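PDB 3GJA: CytC3 from Streptomyces, which is a nonheme iron halogenase of the phytanoyl-CoA dioxygenase family, built on a beta barrel and probably serving to chlorinate an intermediate of a biosynthetic pathway. Local coordinates for residues Phe10-Ser13 / Pro14-Ala18; Val17-Phe20 / Glu21-Tyr25; Glu35-Thr38 / Arg39-Asn42. All coordinates share one frame; numbering follows the deposited sequence.

Contact 1. Residues Phe10-Ser13 / Pro14-Ala18; sequences FTFS and PEEVA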
loop_
_atom_site.group_PDB
_atom_site.type_symbol
_atom_site.label_atom_id
_atom_site.label_comp_id
_atom_site.label_asym_id
_atom_site.label_seq_id
_atom_site.Cartn_x
_atom_site.Cartn_y
_atom_site.Cartn_z
ATOM N N PHE A 10 17.713 -6.733 -0.294
ATOM C CA PHE A 10 16.642 -7.077 -1.227
ATOM C C PHE A 10 16.454 -6.046 -2.334
ATOM O O PHE A 10 15.392 -5.960 -2.949
ATOM C CB PHE A 10 15.336 -7.289 -0.463
ATOM C CG PHE A 10 15.357 -8.496 0.425
ATOM C CD1 PHE A 10 15.200 -9.770 -0.109
ATOM C CD2 PHE A 10 15.587 -8.367 1.789
ATOM C CE1 PHE A 10 15.274 -10.900 0.703
ATOM C CE2 PHE A 10 15.666 -9.489 2.609
ATOM C CZ PHE A 10 15.509 -10.756 2.064
ATOM N N THR A 11 17.500 -5.270 -2.588
ATOM C CA THR A 11 17.486 -4.251 -3.627
ATOM C C THR A 11 17.233 -4.911 -4.977
ATOM O O THR A 11 17.688 -6.023 -5.220
ATOM C CB THR A 11 18.846 -3.522 -3.693
ATOM O OG1 THR A 11 19.126 -2.920 -2.426
ATOM C CG2 THR A 11 18.826 -2.446 -4.771
ATOM N N PHE A 12 16.501 -4.237 -5.855
ATOM C CA PHE A 12 16.243 -4.797 -7.175
ATOM C C PHE A 12 17.494 -4.695 -8.039
ATOM O O PHE A 12 18.331 -3.817 -7.842
ATOM C CB PHE A 12 15.114 -4.048 -7.881
ATOM C CG PHE A 12 13.740 -4.503 -7.496
ATOM C CD1 PHE A 12 13.409 -5.855 -7.516
ATOM C CD2 PHE A 12 12.758 -3.573 -7.169
ATOM C CE1 PHE A 12 12.116 -6.278 -7.219
ATOM C CE2 PHE A 12 11.461 -3.982 -6.870
ATOM C CZ PHE A 12 11.138 -5.339 -6.895
ATOM N N SER A 13 17.609 -5.599 -9.001
ATOM C CA SER A 13 18.736 -5.593 -9.915
ATOM C C SER A 13 18.449 -4.489 -10.925
ATOM O O SER A 13 17.319 -4.017 -11.025
ATOM C CB SER A 13 18.825 -6.928 -10.647
ATOM O OG SER A 13 17.738 -7.078 -11.545
ATOM N N PRO A 14 19.465 -4.057 -11.684
ATOM C CA PRO A 14 19.219 -2.999 -12.669
ATOM C C PRO A 14 18.171 -3.417 -13.702
ATOM O O PRO A 14 17.407 -2.587 -14.198
ATOM C CB PRO A 14 20.600 -2.777 -13.284
ATOM C CG PRO A 14 21.262 -4.118 -13.128
ATOM C CD PRO A 14 20.867 -4.504 -11.732
ATOM N N GLU A 15 18.132 -4.710 -14.012
ATOM C CA GLU A 15 17.175 -5.237 -14.978
ATOM C C GLU A 15 15.746 -5.154 -14.437
ATOM O O GLU A 15 14.829 -4.694 -15.123
ATOM C CB GLU A 15 17.501 -6.695 -15.305
ATOM C CG GLU A 15 16.587 -7.297 -16.362
ATOM C CD GLU A 15 16.847 -8.775 -16.602
ATOM O OE1 GLU A 15 18.014 -9.142 -16.871
ATOM O OE2 GLU A 15 15.882 -9.571 -16.531
ATOM N N GLU A 16 15.563 -5.610 -13.204
ATOM C CA GLU A 16 14.253 -5.598 -12.577
ATOM C C GLU A 16 13.708 -4.181 -12.494
ATOM O O GLU A 16 12.521 -3.953 -12.722
ATOM C CB GLU A 16 14.348 -6.231 -11.191
ATOM C CG GLU A 16 14.900 -7.635 -11.253
ATOM C CD GLU A 16 15.086 -8.256 -9.895
ATOM O OE1 GLU A 16 15.719 -7.617 -9.030
ATOM O OE2 GLU A 16 14.609 -9.393 -9.695
ATOM N N VAL A 17 14.580 -3.230 -12.173
ATOM C CA VAL A 17 14.178 -1.830 -12.085
ATOM C C VAL A 17 13.713 -1.362 -13.461
ATOM O O VAL A 17 12.726 -0.642 -13.580
ATOM C CB VAL A 17 15.353 -0.935 -11.616
ATOM C CG1 VAL A 17 14.942 0.533 -11.641
ATOM C CG2 VAL A 17 15.780 -1.336 -10.208
ATOM N N ALA A 18 14.426 -1.788 -14.500
ATOM C CA ALA A 18 14.089 -1.417 -15.870
ATOM C C ALA A 18 12.722 -1.972 -16.238
ATOM O O ALA A 18 11.907 -1.286 -16.861
ATOM C CB ALA A 18 15.142 -1.948 -16.836
#
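The extended side chain of Glu16 reaches back alongside Ser13, its CG beside OG, and ends at the edge of the Phe12 ring, closing a capping box at the start of helix 14-23. The box is reciprocal. Ser13, the N-cap, accepts from the first turn through OG, which lies 3.1 Å from Glu16 N in a nearly straight bond; its chi1 of 69° sets OG between its own backbone N and carbonyl carbon, turned to that amide. Glu16 repays the bond through OE1, which accepts from Ser13 N at 2.8 Å and 171°, on the anti side and slightly out of the carboxylate plane. The box thus gives the amides of Ser13 and Glu16 side-chain acceptors at the helix start.

Phe12 flanks the box. Ring and carboxylate stand almost perpendicular, 87° apart, with Glu16 OE1 near the ring plane, 3.3 Å from Phe12 CD1. Phe12 also touches Arg89 and Leu93 of helix 84-94 and Ile26 and Val29 of strand 25-30, which places the cap against both. One turn on, Val17 N bonds to Ser13 O, and Val17 CG2 rests 3.6 Å from Phe12 CB.

Contact 2. Residues Val17-Phe20 / Glu21-Tyr25; sequences VARF and ERDGY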
loop_
_atom_site.group_PDB
_atom_site.type_symbol
_atom_site.label_atom_id
_atom_site.label_comp_id
_atom_site.label_asym_id
_atom_site.label_seq_id
_atom_site.Cartn_x
_atom_site.Cartn_y
_atom_site.Cartn_z
ATOM N N VAL A 17 14.580 -3.230 -12.173
ATOM C CA VAL A 17 14.178 -1.830 -12.085
ATOM C C VAL A 17 13.713 -1.362 -13.461
ATOM O O VAL A 17 12.726 -0.642 -13.580
ATOM C CB VAL A 17 15.353 -0.935 -11.616
ATOM C CG1 VAL A 17 14.942 0.533 -11.641
ATOM C CG2 VAL A 17 15.780 -1.336 -10.208
ATOM N N ALA A 18 14.426 -1.788 -14.500
ATOM C CA ALA A 18 14.089 -1.417 -15.870
ATOM C C ALA A 18 12.722 -1.972 -16.238
ATOM O O ALA A 18 11.907 -1.286 -16.861
ATOM C CB ALA A 18 15.142 -1.948 -16.836
ATOM N N ARG A 19 12.489 -3.222 -15.852
ATOM C CA ARG A 19 11.228 -3.902 -16.111
ATOM C C ARG A 19 10.089 -3.112 -15.470
ATOM O O ARG A 19 9.056 -2.871 -16.094
ATOM C CB ARG A 19 11.278 -5.311 -15.525
ATOM C CG ARG A 19 10.064 -6.174 -15.805
ATOM C CD ARG A 19 10.132 -7.425 -14.954
ATOM N NE ARG A 19 11.468 -8.013 -15.010
ATOM C CZ ARG A 19 11.906 -8.962 -14.190
ATOM N NH1 ARG A 19 11.114 -9.445 -13.240
ATOM N NH2 ARG A 19 13.144 -9.427 -14.317
ATOM N N PHE A 20 10.290 -2.706 -14.221
ATOM C CA PHE A 20 9.286 -1.939 -13.499
ATOM C C PHE A 20 9.033 -0.614 -14.203
ATOM O O PHE A 20 7.899 -0.145 -14.285
ATOM C CB PHE A 20 9.753 -1.659 -12.072
ATOM C CG PHE A 20 8.777 -0.848 -11.273
ATOM C CD1 PHE A 20 7.761 -1.470 -10.553
ATOM C CD2 PHE A 20 8.853 0.542 -11.266
ATOM C CE1 PHE A 20 6.832 -0.717 -9.834
ATOM C CE2 PHE A 20 7.932 1.301 -10.554
ATOM C CZ PHE A 20 6.917 0.673 -9.835
ATOM N N GLU A 21 10.101 -0.004 -14.701
ATOM C CA GLU A 21 9.975 1.272 -15.385
ATOM C C GLU A 21 9.124 1.179 -16.641
ATOM O O GLU A 21 8.426 2.127 -16.987
ATOM C CB GLU A 21 11.354 1.835 -15.734
ATOM C CG GLU A 21 12.123 2.333 -14.523
ATOM C CD GLU A 21 13.443 2.994 -14.886
ATOM O OE1 GLU A 21 14.132 3.482 -13.963
ATOM O OE2 GLU A 21 13.795 3.022 -16.090
ATOM N N ARG A 22 9.166 0.050 -17.333
ATOM C CA ARG A 22 8.359 -0.052 -18.536
ATOM C C ARG A 22 6.949 -0.576 -18.288
ATOM O O ARG A 22 6.038 -0.263 -19.052
ATOM C CB ARG A 22 9.057 -0.910 -19.597
ATOM C CG ARG A 22 9.345 -2.336 -19.199
ATOM C CD ARG A 22 9.785 -3.146 -20.417
ATOM N NE ARG A 22 10.326 -4.447 -20.033
ATOM C CZ ARG A 22 11.593 -4.661 -19.689
ATOM N NH1 ARG A 22 12.467 -3.660 -19.690
ATOM N NH2 ARG A 22 11.985 -5.878 -19.331
ATOM N N ASP A 23 6.760 -1.344 -17.215
ATOM C CA ASP A 23 5.447 -1.906 -16.910
ATOM C C ASP A 23 4.622 -1.159 -15.870
ATOM O O ASP A 23 3.397 -1.215 -15.898
ATOM C CB ASP A 23 5.580 -3.360 -16.462
ATOM C CG ASP A 23 6.092 -4.253 -17.552
ATOM O OD1 ASP A 23 6.047 -3.831 -18.725
ATOM O OD2 ASP A 23 6.523 -5.382 -17.242
ATOM N N GLY A 24 5.283 -0.472 -14.951
ATOM C CA GLY A 24 4.556 0.244 -13.920
ATOM C C GLY A 24 4.276 -0.676 -12.743
ATOM O O GLY A 24 3.631 -0.285 -11.774
ATOM N N TYR A 25 4.752 -1.912 -12.837
ATOM C CA TYR A 25 4.569 -2.882 -11.765
ATOM C C TYR A 25 5.618 -3.972 -11.890
ATOM O O TYR A 25 6.354 -4.035 -12.873
ATOM C CB TYR A 25 3.190 -3.542 -11.835
ATOM C CG TYR A 25 3.011 -4.407 -13.059
ATOM C CD1 TYR A 25 2.621 -3.848 -14.274
ATOM C CD2 TYR A 25 3.287 -5.775 -13.020
ATOM C CE1 TYR A 25 2.513 -4.621 -15.417
ATOM C CE2 TYR A 25 3.184 -6.561 -14.167
ATOM C CZ TYR A 25 2.797 -5.974 -15.361
ATOM O OH TYR A 25 2.705 -6.723 -16.509
#
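Phe20 lies against the chain where helix 14-23 ends, and the apolar contact centres on its ring: Phe20 CD1 is 3.6 Å from Tyr25 C, and Gly24 C lies 3.9 Å above one face of the Phe20 ring, offset toward the rim. A chi1 of 179°, with CG anti to the backbone N, takes the ring to the chain past the helix end, where it touches Ile26 and meets the ring of Trp235 at about 45°. With an alanine here, Gly24 and the start of the strand would probably lose their aromatic cover, and a gap would open beside Trp235.

The hydrogen bonds between the two segments are all of the backbone: Glu21, Arg22 and Asp23 donate to the carbonyls four residues earlier, and Gly24 N closes the last turn on Phe20 O at 2.7 Å. Gly24 then leaves the helix with a positive phi of 87°, at which a side chain would jam against the preceding carbonyl, and strand 25-30 begins.

The charged side chains meet mainly through carbon. Arg22 lays one guanidinium face over Arg19 CA, 3.6 Å from the plane, while Asp23 OD2 approaches Arg19 CG at 3.9 Å. Asp23 OD1 is bound by Gly168 N. Arg19 NE and Arg22 NH2 stay 4.8 Å apart, and Asp23 OD2 is 6.0 Å from Arg19 NE, so its charge could probably offset theirs only weakly, and no salt bridge joins the three.

Contact 3. Residues Glu35-Thr38 / Arg39-Asn42; sequences EEMT and RRWN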
loop_
_atom_site.group_PDB
_atom_site.type_symbol
_atom_site.label_atom_id
_atom_site.label_comp_id
_atom_site.label_asym_id
_atom_site.label_seq_id
_atom_site.Cartn_x
_atom_site.Cartn_y
_atom_site.Cartn_z
ATOM N N GLU A 35 3.513 -20.571 4.424
ATOM C CA GLU A 35 3.070 -20.976 5.758
ATOM C C GLU A 35 3.300 -19.885 6.788
ATOM O O GLU A 35 2.541 -19.755 7.748
ATOM C CB GLU A 35 3.796 -22.243 6.213
ATOM C CG GLU A 35 4.285 -23.120 5.087
ATOM C CD GLU A 35 5.465 -22.506 4.362
ATOM O OE1 GLU A 35 6.519 -22.298 5.003
ATOM O OE2 GLU A 35 5.337 -22.228 3.151
ATOM N N GLU A 36 4.361 -19.112 6.589
ATOM C CA GLU A 36 4.702 -18.023 7.493
ATOM C C GLU A 36 3.680 -16.894 7.358
ATOM O O GLU A 36 3.198 -16.371 8.356
ATOM C CB GLU A 36 6.119 -17.514 7.182
ATOM C CG GLU A 36 6.560 -16.276 7.964
ATOM C CD GLU A 36 6.379 -16.419 9.469
ATOM O OE1 GLU A 36 6.361 -17.565 9.965
ATOM O OE2 GLU A 36 6.268 -15.386 10.159
ATOM N N MET A 37 3.340 -16.528 6.125
ATOM C CA MET A 37 2.360 -15.462 5.915
ATOM C C MET A 37 1.031 -15.883 6.517
ATOM O O MET A 37 0.348 -15.082 7.160
ATOM C CB MET A 37 2.153 -15.179 4.424
ATOM C CG MET A 37 1.213 -13.999 4.147
ATOM S SD MET A 37 1.977 -12.392 4.509
ATOM C CE MET A 37 1.350 -12.038 6.144
ATOM N N THR A 38 0.671 -17.148 6.306
ATOM C CA THR A 38 -0.587 -17.677 6.818
ATOM C C THR A 38 -0.609 -17.602 8.335
ATOM O O THR A 38 -1.609 -17.197 8.933
ATOM C CB THR A 38 -0.820 -19.145 6.347
ATOM O OG1 THR A 38 -1.146 -19.147 4.950
ATOM C CG2 THR A 38 -1.964 -19.799 7.118
ATOM N N ARG A 39 0.502 -17.983 8.952
ATOM C CA ARG A 39 0.622 -17.950 10.402
ATOM C C ARG A 39 0.342 -16.533 10.916
ATOM O O ARG A 39 -0.395 -16.350 11.883
ATOM C CB ARG A 39 2.033 -18.371 10.818
ATOM C CG ARG A 39 2.099 -19.066 12.166
ATOM C CD ARG A 39 3.495 -19.000 12.794
ATOM N NE ARG A 39 3.685 -17.754 13.536
ATOM C CZ ARG A 39 4.402 -16.726 13.103
ATOM N NH1 ARG A 39 5.011 -16.795 11.932
ATOM N NH2 ARG A 39 4.492 -15.626 13.829
ATOM N N ARG A 40 0.941 -15.537 10.263
ATOM C CA ARG A 40 0.767 -14.129 10.645
ATOM C C ARG A 40 -0.667 -13.654 10.441
ATOM O O ARG A 40 -1.260 -13.029 11.319
ATOM C CB ARG A 40 1.710 -13.242 9.823
ATOM C CG ARG A 40 3.158 -13.345 10.234
ATOM C CD ARG A 40 4.104 -12.757 9.205
ATOM N NE ARG A 40 5.468 -12.765 9.726
ATOM C CZ ARG A 40 6.025 -11.750 10.381
ATOM N NH1 ARG A 40 5.339 -10.631 10.586
ATOM N NH2 ARG A 40 7.258 -11.868 10.861
ATOM N N TRP A 41 -1.216 -13.949 9.269
ATOM C CA TRP A 41 -2.577 -13.551 8.948
ATOM C C TRP A 41 -3.562 -14.176 9.924
ATOM O O TRP A 41 -4.590 -13.573 10.242
ATOM C CB TRP A 41 -2.920 -13.968 7.517
ATOM C CG TRP A 41 -4.348 -13.750 7.126
ATOM C CD1 TRP A 41 -5.153 -14.637 6.471
ATOM C CD2 TRP A 41 -5.143 -12.577 7.351
ATOM N NE1 TRP A 41 -6.401 -14.093 6.275
ATOM C CE2 TRP A 41 -6.426 -12.831 6.805
ATOM C CE3 TRP A 41 -4.900 -11.336 7.959
ATOM C CZ2 TRP A 41 -7.465 -11.891 6.851
ATOM C CZ3 TRP A 41 -5.938 -10.395 8.003
ATOM C CH2 TRP A 41 -7.205 -10.683 7.451
ATOM N N ASN A 42 -3.257 -15.384 10.398
ATOM C CA ASN A 42 -4.149 -16.050 11.342
ATOM C C ASN A 42 -4.242 -15.201 12.604
ATOM O O ASN A 42 -5.301 -15.084 13.216
ATOM C CB ASN A 42 -3.645 -17.462 11.691
ATOM C CG ASN A 42 -3.818 -18.455 10.546
ATOM O OD1 ASN A 42 -4.708 -18.307 9.705
ATOM N ND2 ASN A 42 -2.980 -19.486 10.525
#
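Four successive i to i+4 bonds carry the backbone of helix 34-49 through this contact, from Arg39 N to Glu35 O at one end to Asn42 N and Thr38 O, 2.9 Å apart, at the other. On this regular scaffold Glu36, Arg39 and Arg40 make an intrahelical salt-bridge network, with spacings of three and four residues that bring the groups together. The glutamate chain leaves with CG anti to its N, then bends at chi2 (52°), which swings the carboxylate toward the following turn.

Arg40 reaches it with an extended chain: Arg40 NE donates to Glu36 OE2 at 2.8 Å and 143°, on the anti side of the carboxylate, the oxygen tilted out of the guanidinium plane, and the two planes are 75° apart. Arg39 lies alongside Glu36, bent at chi3, and its guanidinium edge is turned to the carboxylate; the pairing is a salt bridge, but NH1 is modelled too close for its exact place to be trusted. Arg40 has a second acidic partner, as NH2 forms a salt bridge with Glu79, so this buried cation has two carboxylate partners, which probably offset the cost of burying its charge.

Met37 and Trp41 face the rest of the fold. Trp41 meets Phe153 and gives its NE1 to Tyr252 OH. Met37, bent at chi2 and chi3, crosses Arg40 at about a right angle, bringing Met37 CE to 3.9 Å from Arg40 CB.

Overall arrangement
Following the chain from its N terminus, contact 1 turns the loop 10-13 into helix 14-23, contact 2 carries that helix to its end and into strand 25-30, and contact 3 lies within helix 34-49. The segments of each adjoin in sequence, so none closes a long loop. Contacts 1 and 2 share Val17 and Ala18, so they run on from one another, their centres 9 Å apart; contact 3 follows in series, its centre about 27 and 29 Å from theirs. Contact 1 ties the N-terminal loop to helix 84-94 and the outermost strand 25-30, contact 2 joins that strand's start to strand 230-235 through Trp235, and contact 3 reaches Phe153 and Glu79 of helix 75-82.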